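Local structure of cysteine protease-like VirA (Shigella flexneri, 3EB8) at residues D21-S26 / I46-N51; S56-D61 / I65-L70; T135-V140 / E345-S350; Y145-A150 / S234-S239. The protein is a secreted virulence effector required for bacterial entry into epithelial cells and for spread within and between them, though its proposed tubulin-protease activity is disputed. All coordinates share one frame; numbering follows the deposited sequence.

Contacts 1 and 2 belong to one antiparallel sheet near the N terminus, where strands 44-51 and 54-61 are neighbours; their centres lie 11 Å apart. Contact 1 is buried and purely apolar, reaching across strand 35-41, whereas contact 2 is a hairpin ladder at the sheet's outer edge, hydrogen-bonded and largely exposed. Contacts 3 and 4, with centres 13 Å apart, are buried in another part of the chain, and Phe137 of contact 3 meets Trp237 of contact 4. Both bring a phenylalanine ring to a charged group, obliquely to a guanidinium in contact 3 and edge-on to a carboxylate in contact 4. Along the sequence, contact 4 is nested inside the loop that contact 3 closes.

Contact 1. Residues D21-S26 / I46-N51; sequences DSFSPS and IRLCLN
In the antiparallel sheet near the N terminus, Phe23 projects its ring past the intervening strand 35-41 to reach Ile46 and Leu48 of strand 44-51. The spacing of the backbones supports this reading: the closest CA atoms, those of Phe23 and Ile46, are 8.4 Å apart, too far for paired neighbouring strands, so side chains alone bridge the gap. One side of the ring does all the touching. Its CD2 and CE2 atoms each come within 3.6 Å of Leu48 CD1, and CE2 also lies 3.7 Å from Leu48 CG. At the neighbouring corner, Phe23 CZ is 3.8 Å from Ile46 CG2, which sits at the ring edge close to its plane. Ile46 therefore offers its short branch and CB to the ring; CG2 is set anti to the backbone N while CG1 turns beside it (chi1 -58°).

Strand order accounts for the spacing, since 35-41 lies between 24-25 and 44-51. Along the latter, Ile46 and Leu48 are two residues apart, so both direct their CB atoms toward Phe23, while Arg47 between them points away and forms a salt bridge with Glu35. The leucine and isoleucine each cross the phenylalanine at about a right angle; the two segments together bury 148 Å², both sides summed. Val57 of strand 54-61 continues the apolar face beside Ile46 and Leu48. Lys85 NZ hydrogen-bonds to the carbonyl oxygens of both Asp21 and Phe23, tying down the chain from which the ring projects.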
loop_
_atom_site.group_PDB
_atom_site.type_symbol
_atom_site.label_atom_id
_atom_site.label_comp_id
_atom_site.label_asym_id
_atom_site.label_seq_id
_atom_site.Cartn_x
_atom_site.Cartn_y
_atom_site.Cartn_z
ATOM N N ASP A 21 9.673 3.346 -13.641
ATOM C CA ASP A 21 9.362 4.069 -12.409
ATOM C C ASP A 21 8.800 5.443 -12.773
ATOM O O ASP A 21 7.843 5.918 -12.170
ATOM C CB ASP A 21 10.596 4.192 -11.511
ATOM C CG ASP A 21 11.029 2.854 -10.897
ATOM O OD1 ASP A 21 10.446 1.781 -11.232
ATOM O OD2 ASP A 21 11.970 2.893 -10.068
ATOM N N SER A 22 9.403 6.059 -13.783
ATOM C CA SER A 22 8.912 7.274 -14.426
ATOM C C SER A 22 7.420 7.229 -14.782
ATOM O O SER A 22 6.799 8.268 -14.999
ATOM C CB SER A 22 9.726 7.531 -15.696
ATOM O OG SER A 22 11.009 8.037 -15.375
ATOM N N PHE A 23 6.855 6.029 -14.856
ATOM C CA PHE A 23 5.467 5.880 -15.249
ATOM C C PHE A 23 4.537 6.240 -14.099
ATOM O O PHE A 23 4.715 5.777 -12.969
ATOM C CB PHE A 23 5.180 4.466 -15.775
ATOM C CG PHE A 23 5.603 4.257 -17.201
ATOM C CD1 PHE A 23 6.883 3.825 -17.502
ATOM C CD2 PHE A 23 4.723 4.523 -18.245
ATOM C CE1 PHE A 23 7.288 3.657 -18.821
ATOM C CE2 PHE A 23 5.111 4.353 -19.571
ATOM C CZ PHE A 23 6.391 3.916 -19.864
ATOM N N SER A 24 3.557 7.087 -14.392
ATOM C CA SER A 24 2.593 7.522 -13.391
ATOM C C SER A 24 1.188 7.343 -13.923
ATOM O O SER A 24 0.971 7.421 -15.130
ATOM C CB SER A 24 2.827 8.995 -13.047
ATOM O OG SER A 24 4.211 9.247 -12.850
ATOM N N PRO A 25 0.225 7.100 -13.026
ATOM C CA PRO A 25 -1.180 6.973 -13.427
ATOM C C PRO A 25 -1.624 8.230 -14.152
ATOM O O PRO A 25 -1.208 9.334 -13.788
ATOM C CB PRO A 25 -1.922 6.869 -12.089
ATOM C CG PRO A 25 -0.912 6.442 -11.115
ATOM C CD PRO A 25 0.398 7.000 -11.570
ATOM N N SER A 26 -2.447 8.074 -15.176
ATOM C CA SER A 26 -2.956 9.233 -15.882
ATOM C C SER A 26 -4.338 9.622 -15.351
ATOM O O SER A 26 -5.330 8.949 -15.622
ATOM C CB SER A 26 -2.986 8.951 -17.378
ATOM O OG SER A 26 -1.662 8.764 -17.846
ATOM N N ILE A 46 5.584 8.673 -23.197
ATOM C CA ILE A 46 5.016 7.374 -23.491
ATOM C C ILE A 46 3.651 7.304 -22.817
ATOM O O ILE A 46 3.512 7.662 -21.651
ATOM C CB ILE A 46 5.927 6.221 -23.008
ATOM C CG1 ILE A 46 7.300 6.322 -23.652
ATOM C CG2 ILE A 46 5.345 4.884 -23.385
ATOM C CD1 ILE A 46 8.263 7.232 -22.925
ATOM N N ARG A 47 2.645 6.872 -23.562
ATOM C CA ARG A 47 1.320 6.716 -23.006
ATOM C C ARG A 47 0.903 5.269 -23.120
ATOM O O ARG A 47 1.060 4.646 -24.174
ATOM C CB ARG A 47 0.321 7.604 -23.738
ATOM C CG ARG A 47 0.791 9.020 -23.939
ATOM C CD ARG A 47 1.038 9.725 -22.617
ATOM N NE ARG A 47 1.388 11.122 -22.848
ATOM C CZ ARG A 47 0.507 12.072 -23.136
ATOM N NH1 ARG A 47 -0.784 11.774 -23.218
ATOM N NH2 ARG A 47 0.920 13.316 -23.337
ATOM N N LEU A 48 0.371 4.728 -22.034
ATOM C CA LEU A 48 -0.118 3.363 -22.034
ATOM C C LEU A 48 -1.631 3.391 -22.000
ATOM O O LEU A 48 -2.223 3.950 -21.078
ATOM C CB LEU A 48 0.406 2.626 -20.817
ATOM C CG LEU A 48 1.908 2.798 -20.615
ATOM C CD1 LEU A 48 2.371 2.096 -19.337
ATOM C CD2 LEU A 48 2.656 2.284 -21.818
ATOM N N CYS A 49 -2.258 2.792 -23.007
ATOM C CA CYS A 49 -3.705 2.841 -23.117
ATOM C C CYS A 49 -4.318 1.455 -23.152
ATOM O O CYS A 49 -3.728 0.516 -23.679
ATOM C CB CYS A 49 -4.121 3.631 -24.359
ATOM S SG CYS A 49 -3.415 5.283 -24.418
ATOM N N LEU A 50 -5.510 1.347 -22.575
ATOM C CA LEU A 50 -6.311 0.142 -22.640
ATOM C C LEU A 50 -7.540 0.435 -23.476
ATOM O O LEU A 50 -8.180 1.473 -23.313
ATOM C CB LEU A 50 -6.720 -0.292 -21.236
ATOM C CG LEU A 50 -5.673 -1.158 -20.545
ATOM C CD1 LEU A 50 -5.799 -1.086 -19.044
ATOM C CD2 LEU A 50 -5.802 -2.595 -21.023
ATOM N N ASN A 51 -7.850 -0.470 -24.391
ATOM C CA ASN A 51 -9.078 -0.382 -25.159
ATOM C C ASN A 51 -9.666 -1.778 -25.259
ATOM O O ASN A 51 -9.058 -2.678 -25.835
ATOM C CB ASN A 51 -8.806 0.233 -26.532
ATOM C CG ASN A 51 -8.058 1.566 -26.428
ATOM O OD1 ASN A 51 -8.652 2.603 -26.116
ATOM N ND2 ASN A 51 -6.745 1.537 -26.676
#

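Contact 2. Residues S56-D61 / I65-L70; sequences SVFYLD and IQSTQL
Val57 and Tyr59 form the hydrogen-bonded rungs of an antiparallel hairpin with Thr68 and Gln66, while Ser56-Gln69 and Phe58-Ser67 are the non-hydrogen-bonded pairs between. The short strand axes approach to 4.5 Å at 165°. Val57 N to Thr68 O, at 2.7 Å, runs in the carbonyl plane with an N-H...O angle of 163°. Tyr59 N to Gln66 O, at 2.8 Å, is straighter at the hydrogen, but its donor is tilted from the carbonyl plane. Thr68 N to Val57 O (2.9 Å) and Gln66 N to Tyr59 O (3.1 Å) complete the pairs.

The buried side is at Val57, the only buried residue of the twelve. Its CG1 is anti to the backbone N (chi1 -175°), which leaves CG2 to meet Leu70 CD2 at 3.8 Å. Closer still, on the opposite face, Ser67 CB sits over the Phe58 ring as a CH-pi contact, 3.6 Å from CD2 and CE2. Toward the turn packing is looser: the Leu60 and Ile65 side chains lie side by side, with CG and CG1 4.1 Å apart. Residues 65 to 69 are all solvent-exposed, consistent with 66-69 being an outermost strand of the sheet.

Strand 54-61 pairs on its other edge with strand 44-51, through backbone bonds of Ser56 with Cys49 and Phe58 with Arg47, and Leu70 leads onto Tyr75 and Leu78 of helix 72-81.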
loop_
_atom_site.group_PDB
_atom_site.type_symbol
_atom_site.label_atom_id
_atom_site.label_comp_id
_atom_site.label_asym_id
_atom_site.label_seq_id
_atom_site.Cartn_x
_atom_site.Cartn_y
_atom_site.Cartn_z
ATOM N N SER A 56 -2.237 -0.753 -25.641
ATOM C CA SER A 56 -1.412 -0.179 -26.694
ATOM C C SER A 56 -0.443 0.822 -26.078
ATOM O O SER A 56 -0.739 1.450 -25.055
ATOM C CB SER A 56 -2.263 0.502 -27.771
ATOM O OG SER A 56 -3.191 -0.408 -28.327
ATOM N N VAL A 57 0.717 0.962 -26.708
ATOM C CA VAL A 57 1.729 1.900 -26.261
ATOM C C VAL A 57 1.922 2.992 -27.298
ATOM O O VAL A 57 2.120 2.718 -28.476
ATOM C CB VAL A 57 3.059 1.197 -26.028
ATOM C CG1 VAL A 57 4.069 2.176 -25.439
ATOM C CG2 VAL A 57 2.850 -0.020 -25.119
ATOM N N PHE A 58 1.856 4.238 -26.849
ATOM C CA PHE A 58 2.039 5.366 -27.743
ATOM C C PHE A 58 3.324 6.110 -27.410
ATOM O O PHE A 58 3.585 6.464 -26.254
ATOM C CB PHE A 58 0.848 6.309 -27.656
ATOM C CG PHE A 58 -0.412 5.737 -28.219
ATOM C CD1 PHE A 58 -1.186 4.860 -27.477
ATOM C CD2 PHE A 58 -0.830 6.080 -29.495
ATOM C CE1 PHE A 58 -2.348 4.333 -27.993
ATOM C CE2 PHE A 58 -1.995 5.561 -30.020
ATOM C CZ PHE A 58 -2.757 4.685 -29.268
ATOM N N TYR A 59 4.130 6.332 -28.439
ATOM C CA TYR A 59 5.398 7.009 -28.285
ATOM C C TYR A 59 5.310 8.385 -28.929
ATOM O O TYR A 59 5.177 8.513 -30.139
ATOM C CB TYR A 59 6.516 6.181 -28.910
ATOM C CG TYR A 59 6.660 4.795 -28.320
ATOM C CD1 TYR A 59 5.995 3.701 -28.878
ATOM C CD2 TYR A 59 7.463 4.579 -27.210
ATOM C CE1 TYR A 59 6.133 2.429 -28.344
ATOM C CE2 TYR A 59 7.606 3.316 -26.666
ATOM C CZ TYR A 59 6.947 2.246 -27.232
ATOM O OH TYR A 59 7.111 0.998 -26.669
ATOM N N LEU A 60 5.372 9.420 -28.109
ATOM C CA LEU A 60 5.288 10.793 -28.605
ATOM C C LEU A 60 6.648 11.504 -28.585
ATOM O O LEU A 60 7.117 11.934 -27.524
ATOM C CB LEU A 60 4.280 11.593 -27.773
ATOM C CG LEU A 60 2.784 11.296 -27.970
ATOM C CD1 LEU A 60 2.495 9.808 -28.005
ATOM C CD2 LEU A 60 1.951 11.967 -26.891
ATOM N N ASP A 61 7.287 11.606 -29.746
ATOM C CA ASP A 61 8.483 12.425 -29.866
ATOM C C ASP A 61 8.081 13.691 -30.579
ATOM O O ASP A 61 8.188 13.771 -31.802
ATOM C CB ASP A 61 9.593 11.713 -30.649
ATOM C CG ASP A 61 10.951 12.417 -30.522
ATOM O OD1 ASP A 61 11.987 11.797 -30.870
ATOM O OD2 ASP A 61 10.981 13.589 -30.072
ATOM N N ILE A 65 4.327 10.473 -33.008
ATOM C CA ILE A 65 3.241 9.586 -32.574
ATOM C C ILE A 65 3.206 8.227 -33.269
ATOM O O ILE A 65 2.544 8.053 -34.284
ATOM C CB ILE A 65 1.854 10.243 -32.707
ATOM C CG1 ILE A 65 1.826 11.568 -31.949
ATOM C CG2 ILE A 65 0.782 9.321 -32.158
ATOM C CD1 ILE A 65 0.445 12.160 -31.806
ATOM N N GLN A 66 3.917 7.262 -32.706
ATOM C CA GLN A 66 3.841 5.890 -33.179
ATOM C C GLN A 66 3.149 5.073 -32.100
ATOM O O GLN A 66 3.088 5.493 -30.948
ATOM C CB GLN A 66 5.244 5.337 -33.425
ATOM C CG GLN A 66 6.201 6.344 -34.019
ATOM C CD GLN A 66 7.523 6.371 -33.281
ATOM O OE1 GLN A 66 8.135 5.329 -33.033
ATOM N NE2 GLN A 66 7.967 7.569 -32.919
ATOM N N SER A 67 2.627 3.908 -32.462
ATOM C CA SER A 67 1.970 3.067 -31.470
ATOM C C SER A 67 2.248 1.591 -31.681
ATOM O O SER A 67 2.687 1.166 -32.742
ATOM C CB SER A 67 0.462 3.321 -31.451
ATOM O OG SER A 67 -0.161 2.756 -32.590
ATOM N N THR A 68 1.990 0.809 -30.649
ATOM C CA THR A 68 2.142 -0.626 -30.746
ATOM C C THR A 68 1.090 -1.288 -29.886
ATOM O O THR A 68 0.829 -0.854 -28.761
ATOM C CB THR A 68 3.532 -1.075 -30.273
ATOM O OG1 THR A 68 4.519 -0.646 -31.223
ATOM C CG2 THR A 68 3.577 -2.602 -30.136
ATOM N N GLN A 69 0.482 -2.335 -30.414
ATOM C CA GLN A 69 -0.515 -3.069 -29.664
ATOM C C GLN A 69 0.166 -4.293 -29.071
ATOM O O GLN A 69 0.805 -5.059 -29.791
ATOM C CB GLN A 69 -1.671 -3.465 -30.586
ATOM C CG GLN A 69 -2.965 -3.810 -29.877
ATOM C CD GLN A 69 -4.034 -4.280 -30.839
ATOM O OE1 GLN A 69 -5.217 -3.970 -30.681
ATOM N NE2 GLN A 69 -3.619 -5.026 -31.857
ATOM N N LEU A 70 0.055 -4.468 -27.758
ATOM C CA LEU A 70 0.706 -5.591 -27.087
ATOM C C LEU A 70 -0.177 -6.833 -27.079
ATOM O O LEU A 70 -1.392 -6.733 -26.879
ATOM C CB LEU A 70 1.041 -5.235 -25.635
ATOM C CG LEU A 70 1.701 -3.903 -25.295
ATOM C CD1 LEU A 70 1.983 -3.860 -23.809
ATOM C CD2 LEU A 70 2.985 -3.682 -26.070
#

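Contact 3. Residues T135-V140 / E345-S350; sequences TDFNSV and ESRQVS
Phe137 and Arg347 meet across well-separated backbones, the closest CA atoms (Asp136 and Glu345) being 13.0 Å apart, and the loop on the phenylalanine side is folded into two overlapping turns: type II from Thr135 to Asn138 and type I from Phe137 to Val140. Phe137 occupies the third position of the first turn with positive phi, 69°. Its side chain and that of Arg347 approach from opposite directions. Arg347 NH2 comes to 3.5 Å from Phe137 CE1 and 3.9 Å from CZ, and Phe137 CZ lies over one face of the guanidinium. The two planes are 74° apart, so ring and guanidinium do not stack in parallel, and NH2 comes to the ring obliquely.

The arginine's polar contacts lie elsewhere. NH1 hydrogen-bonds to Leu240 O and NH2 to Ile342 O, so this buried group is gripped by backbone carbonyls, while a bend at chi3 (-147°) turns the guanidinium so that one face meets Phe137 CZ. Asp136 OD2 stands at the guanidinium edge, but at 4.5 Å from NH2 it is beyond a salt bridge; its hydrogen-bond partner is Lys133 N. The opposite charge might still ease burial of the cation.

Phe137 also packs on Leu338 and Arg339 of helix 335-341. A buried arginine, bound by backbone carbonyls and faced by an aromatic ring, thus joins the turn before helix 140-149 to the chain leading into strand 348-356, which pairs with strands 94-97, 121-123 and 315-327 in the mixed sheet.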
loop_
_atom_site.group_PDB
_atom_site.type_symbol
_atom_site.label_atom_id
_atom_site.label_comp_id
_atom_site.label_asym_id
_atom_site.label_seq_id
_atom_site.Cartn_x
_atom_site.Cartn_y
_atom_site.Cartn_z
ATOM N N THR A 135 -19.087 5.122 13.208
ATOM C CA THR A 135 -18.316 3.975 13.653
ATOM C C THR A 135 -16.949 3.896 12.978
ATOM O O THR A 135 -16.120 3.071 13.362
ATOM C CB THR A 135 -19.078 2.657 13.398
ATOM O OG1 THR A 135 -19.555 2.627 12.049
ATOM C CG2 THR A 135 -20.265 2.515 14.349
ATOM N N ASP A 136 -16.715 4.736 11.971
ATOM C CA ASP A 136 -15.445 4.708 11.242
ATOM C C ASP A 136 -14.221 4.890 12.152
ATOM O O ASP A 136 -14.180 5.805 12.975
ATOM C CB ASP A 136 -15.429 5.768 10.143
ATOM C CG ASP A 136 -16.457 5.513 9.054
ATOM O OD1 ASP A 136 -17.118 4.452 9.047
ATOM O OD2 ASP A 136 -16.593 6.392 8.186
ATOM N N PHE A 137 -13.234 4.006 12.001
ATOM C CA PHE A 137 -11.977 4.088 12.747
ATOM C C PHE A 137 -12.138 3.810 14.236
ATOM O O PHE A 137 -11.224 4.062 15.018
ATOM C CB PHE A 137 -11.278 5.441 12.536
ATOM C CG PHE A 137 -10.790 5.650 11.138
ATOM C CD1 PHE A 137 -11.570 6.335 10.206
ATOM C CD2 PHE A 137 -9.552 5.146 10.741
ATOM C CE1 PHE A 137 -11.122 6.506 8.895
ATOM C CE2 PHE A 137 -9.094 5.320 9.435
ATOM C CZ PHE A 137 -9.880 5.988 8.512
ATOM N N ASN A 138 -13.293 3.286 14.634
ATOM C CA ASN A 138 -13.498 2.925 16.033
ATOM C C ASN A 138 -12.397 2.015 16.589
ATOM O O ASN A 138 -11.946 2.192 17.718
ATOM C CB ASN A 138 -14.864 2.263 16.245
ATOM C CG ASN A 138 -15.932 3.251 16.684
ATOM O OD1 ASN A 138 -15.756 4.472 16.580
ATOM N ND2 ASN A 138 -17.056 2.728 17.176
ATOM N N SER A 139 -11.959 1.042 15.800
ATOM C CA SER A 139 -11.031 0.052 16.316
ATOM C C SER A 139 -9.562 0.403 16.088
ATOM O O SER A 139 -8.686 -0.425 16.358
ATOM C CB SER A 139 -11.334 -1.322 15.723
ATOM O OG SER A 139 -11.109 -1.333 14.330
ATOM N N VAL A 140 -9.293 1.625 15.624
ATOM C CA VAL A 140 -7.962 1.974 15.140
ATOM C C VAL A 140 -6.832 1.792 16.163
ATOM O O VAL A 140 -5.781 1.267 15.814
ATOM C CB VAL A 140 -7.915 3.388 14.515
ATOM C CG1 VAL A 140 -8.116 4.439 15.559
ATOM C CG2 VAL A 140 -6.593 3.603 13.809
ATOM N N GLU A 345 -14.705 8.484 0.321
ATOM C CA GLU A 345 -14.559 9.183 -0.950
ATOM C C GLU A 345 -13.141 9.672 -1.225
ATOM O O GLU A 345 -12.753 9.829 -2.374
ATOM C CB GLU A 345 -15.536 10.364 -1.031
ATOM C CG GLU A 345 -15.745 11.080 0.296
ATOM C CD GLU A 345 -17.011 11.934 0.326
ATOM O OE1 GLU A 345 -17.073 12.938 -0.422
ATOM O OE2 GLU A 345 -17.937 11.606 1.106
ATOM N N SER A 346 -12.365 9.938 -0.185
ATOM C CA SER A 346 -10.992 10.386 -0.425
ATOM C C SER A 346 -9.936 9.286 -0.344
ATOM O O SER A 346 -8.738 9.559 -0.475
ATOM C CB SER A 346 -10.623 11.571 0.471
ATOM O OG SER A 346 -11.336 11.521 1.686
ATOM N N ARG A 347 -10.371 8.045 -0.145
ATOM C CA ARG A 347 -9.435 6.923 -0.168
ATOM C C ARG A 347 -9.501 6.253 -1.518
ATOM O O ARG A 347 -10.585 6.018 -2.042
ATOM C CB ARG A 347 -9.746 5.873 0.898
ATOM C CG ARG A 347 -9.856 6.367 2.300
ATOM C CD ARG A 347 -10.392 5.275 3.160
ATOM N NE ARG A 347 -11.195 5.837 4.219
ATOM C CZ ARG A 347 -12.104 5.164 4.911
ATOM N NH1 ARG A 347 -12.322 3.878 4.667
ATOM N NH2 ARG A 347 -12.792 5.784 5.857
ATOM N N GLN A 348 -8.344 5.955 -2.087
ATOM C CA GLN A 348 -8.310 5.147 -3.291
ATOM C C GLN A 348 -7.841 3.733 -2.983
ATOM O O GLN A 348 -6.826 3.518 -2.303
ATOM C CB GLN A 348 -7.427 5.771 -4.345
ATOM C CG GLN A 348 -7.527 5.086 -5.677
ATOM C CD GLN A 348 -6.662 5.771 -6.702
ATOM O OE1 GLN A 348 -5.436 5.596 -6.707
ATOM N NE2 GLN A 348 -7.288 6.579 -7.572
ATOM N N VAL A 349 -8.598 2.779 -3.494
ATOM C CA VAL A 349 -8.385 1.375 -3.192
ATOM C C VAL A 349 -8.014 0.642 -4.465
ATOM O O VAL A 349 -8.610 0.877 -5.525
ATOM C CB VAL A 349 -9.644 0.769 -2.529
ATOM C CG1 VAL A 349 -9.535 -0.741 -2.411
ATOM C CG2 VAL A 349 -9.852 1.401 -1.162
ATOM N N SER A 350 -7.003 -0.220 -4.368
ATOM C CA SER A 350 -6.521 -0.970 -5.523
ATOM C C SER A 350 -6.164 -2.391 -5.112
ATOM O O SER A 350 -5.871 -2.633 -3.951
ATOM C CB SER A 350 -5.305 -0.287 -6.118
ATOM O OG SER A 350 -4.264 -0.242 -5.159
#

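Contact 4. Residues Y145-A150 / S234-S239; sequences YRDIRA and SAFWQS
The Phe236 ring receives Asp147 at its edge, where OD2 lies near the ring plane 3.5 Å from CE2, while Ile148 CD1 approaches obliquely, 4.0 Å from CZ. Outside these segments His277 meets the ring with planes at about 50°. The Asp147 carboxylate is itself turned 64° from the ring plane, so the two flat groups meet at an angle. Asp147 CB and CG also come to 3.8 Å from Phe236 CD2, so they touch the CD2-CE2 side of the ring as OD2 does, the two side chains crossing at about a right angle. Rotation of CG to the position opposite the backbone N (chi1 -169°) brings the carboxylate to the ring. Asp147 OD2 is hydrogen-bonded to Thr156 OG1, and may also gain from the slightly positive hydrogens at the ring edge.

Ile148 reaches the ring with the end of its longer branch, crossing it at about a right angle. Ile170 and Ala171 of helix 167-176 also touch this side chain. Phe236 stands third in a type I turn from Ser234 to Trp237, just beyond helix 226-234, with its CB directed at helix 140-149.

In all, 116 Å² is buried as the last turn of helix 140-149 receives an aromatic side chain from an interhelical loop, a helix-to-loop packing whose loop falls in the region 182-273 assigned to tubulin binding.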
loop_
_atom_site.group_PDB
_atom_site.type_symbol
_atom_site.label_atom_id
_atom_site.label_comp_id
_atom_site.label_asym_id
_atom_site.label_seq_id
_atom_site.Cartn_x
_atom_site.Cartn_y
_atom_site.Cartn_z
ATOM N N TYR A 145 -2.081 -1.465 17.828
ATOM C CA TYR A 145 -1.517 -2.240 18.916
ATOM C C TYR A 145 -1.304 -3.712 18.511
ATOM O O TYR A 145 -0.181 -4.218 18.532
ATOM C CB TYR A 145 -2.395 -2.161 20.171
ATOM C CG TYR A 145 -1.821 -2.941 21.332
ATOM C CD1 TYR A 145 -0.742 -2.453 22.040
ATOM C CD2 TYR A 145 -2.327 -4.181 21.685
ATOM C CE1 TYR A 145 -0.194 -3.157 23.082
ATOM C CE2 TYR A 145 -1.790 -4.903 22.735
ATOM C CZ TYR A 145 -0.719 -4.384 23.434
ATOM O OH TYR A 145 -0.162 -5.086 24.487
ATOM N N ARG A 146 -2.389 -4.393 18.151
ATOM C CA ARG A 146 -2.300 -5.797 17.772
ATOM C C ARG A 146 -1.233 -6.015 16.697
ATOM O O ARG A 146 -0.386 -6.909 16.828
ATOM C CB ARG A 146 -3.661 -6.327 17.308
ATOM C CG ARG A 146 -4.726 -6.225 18.378
ATOM C CD ARG A 146 -6.128 -6.534 17.866
ATOM N NE ARG A 146 -7.122 -5.733 18.580
ATOM C CZ ARG A 146 -8.376 -6.110 18.809
ATOM N NH1 ARG A 146 -8.803 -7.295 18.396
ATOM N NH2 ARG A 146 -9.199 -5.302 19.467
ATOM N N ASP A 147 -1.260 -5.190 15.653
ATOM C CA ASP A 147 -0.345 -5.383 14.530
ATOM C C ASP A 147 1.130 -5.121 14.891
ATOM O O ASP A 147 2.019 -5.879 14.491
ATOM C CB ASP A 147 -0.768 -4.546 13.319
ATOM C CG ASP A 147 0.006 -4.918 12.058
ATOM O OD1 ASP A 147 -0.616 -5.475 11.126
ATOM O OD2 ASP A 147 1.236 -4.676 12.006
ATOM N N ILE A 148 1.391 -4.053 15.638
ATOM C CA ILE A 148 2.760 -3.782 16.047
ATOM C C ILE A 148 3.218 -4.847 17.015
ATOM O O ILE A 148 4.357 -5.286 16.963
ATOM C CB ILE A 148 2.917 -2.387 16.668
ATOM C CG1 ILE A 148 2.663 -1.314 15.602
ATOM C CG2 ILE A 148 4.310 -2.219 17.253
ATOM C CD1 ILE A 148 3.439 -1.519 14.332
ATOM N N ARG A 149 2.323 -5.284 17.890
ATOM C CA ARG A 149 2.700 -6.299 18.851
ATOM C C ARG A 149 3.186 -7.544 18.110
ATOM O O ARG A 149 4.152 -8.192 18.522
ATOM C CB ARG A 149 1.565 -6.616 19.821
ATOM C CG ARG A 149 2.040 -7.408 21.020
ATOM C CD ARG A 149 1.214 -7.145 22.256
ATOM N NE ARG A 149 1.360 -8.215 23.244
ATOM C CZ ARG A 149 2.303 -8.240 24.180
ATOM N NH1 ARG A 149 3.189 -7.255 24.254
ATOM N NH2 ARG A 149 2.367 -9.247 25.036
ATOM N N ALA A 150 2.546 -7.850 16.988
ATOM C CA ALA A 150 2.864 -9.066 16.250
ATOM C C ALA A 150 3.875 -8.830 15.135
ATOM O O ALA A 150 4.164 -9.734 14.359
ATOM C CB ALA A 150 1.590 -9.691 15.689
ATOM N N SER A 234 -3.872 5.718 11.458
ATOM C CA SER A 234 -5.012 5.450 10.601
ATOM C C SER A 234 -4.727 4.325 9.617
ATOM O O SER A 234 -5.656 3.625 9.192
ATOM C CB SER A 234 -5.409 6.706 9.834
ATOM O OG SER A 234 -4.494 6.984 8.797
ATOM N N ALA A 235 -3.454 4.168 9.250
ATOM C CA ALA A 235 -3.046 3.210 8.222
ATOM C C ALA A 235 -3.339 1.765 8.621
ATOM O O ALA A 235 -3.404 0.886 7.769
ATOM C CB ALA A 235 -1.553 3.369 7.865
ATOM N N PHE A 236 -3.509 1.537 9.921
ATOM C CA PHE A 236 -3.727 0.193 10.448
ATOM C C PHE A 236 -5.219 -0.159 10.637
ATOM O O PHE A 236 -5.543 -1.302 10.938
ATOM C CB PHE A 236 -2.958 -0.012 11.766
ATOM C CG PHE A 236 -1.460 -0.025 11.611
ATOM C CD1 PHE A 236 -0.740 1.159 11.581
ATOM C CD2 PHE A 236 -0.768 -1.229 11.501
ATOM C CE1 PHE A 236 0.644 1.141 11.438
ATOM C CE2 PHE A 236 0.616 -1.247 11.356
ATOM C CZ PHE A 236 1.323 -0.063 11.328
ATOM N N TRP A 237 -6.130 0.807 10.478
ATOM C CA TRP A 237 -7.543 0.483 10.691
ATOM C C TRP A 237 -7.984 -0.745 9.842
ATOM O O TRP A 237 -7.773 -0.786 8.624
ATOM C CB TRP A 237 -8.464 1.697 10.472
ATOM C CG TRP A 237 -9.912 1.388 10.821
ATOM C CD1 TRP A 237 -10.366 0.717 11.931
ATOM C CD2 TRP A 237 -11.073 1.724 10.063
ATOM N NE1 TRP A 237 -11.726 0.617 11.902
ATOM C CE2 TRP A 237 -12.192 1.223 10.768
ATOM C CE3 TRP A 237 -11.283 2.425 8.866
ATOM C CZ2 TRP A 237 -13.511 1.391 10.315
ATOM C CZ3 TRP A 237 -12.601 2.593 8.412
ATOM C CH2 TRP A 237 -13.698 2.067 9.141
ATOM N N GLN A 238 -8.583 -1.742 10.490
ATOM C CA GLN A 238 -8.848 -3.024 9.825
ATOM C C GLN A 238 -9.790 -2.929 8.622
ATOM O O GLN A 238 -9.704 -3.738 7.707
ATOM C CB GLN A 238 -9.386 -4.035 10.830
ATOM C CG GLN A 238 -10.625 -3.565 11.585
ATOM C CD GLN A 238 -11.158 -4.624 12.547
ATOM O OE1 GLN A 238 -10.991 -4.521 13.771
ATOM N NE2 GLN A 238 -11.789 -5.659 11.993
ATOM N N SER A 239 -10.692 -1.950 8.632
ATOM C CA SER A 239 -11.667 -1.770 7.543
ATOM C C SER A 239 -11.358 -0.538 6.700
ATOM O O SER A 239 -12.202 -0.045 5.968
ATOM C CB SER A 239 -13.085 -1.681 8.101
ATOM O OG SER A 239 -13.333 -2.770 8.958
#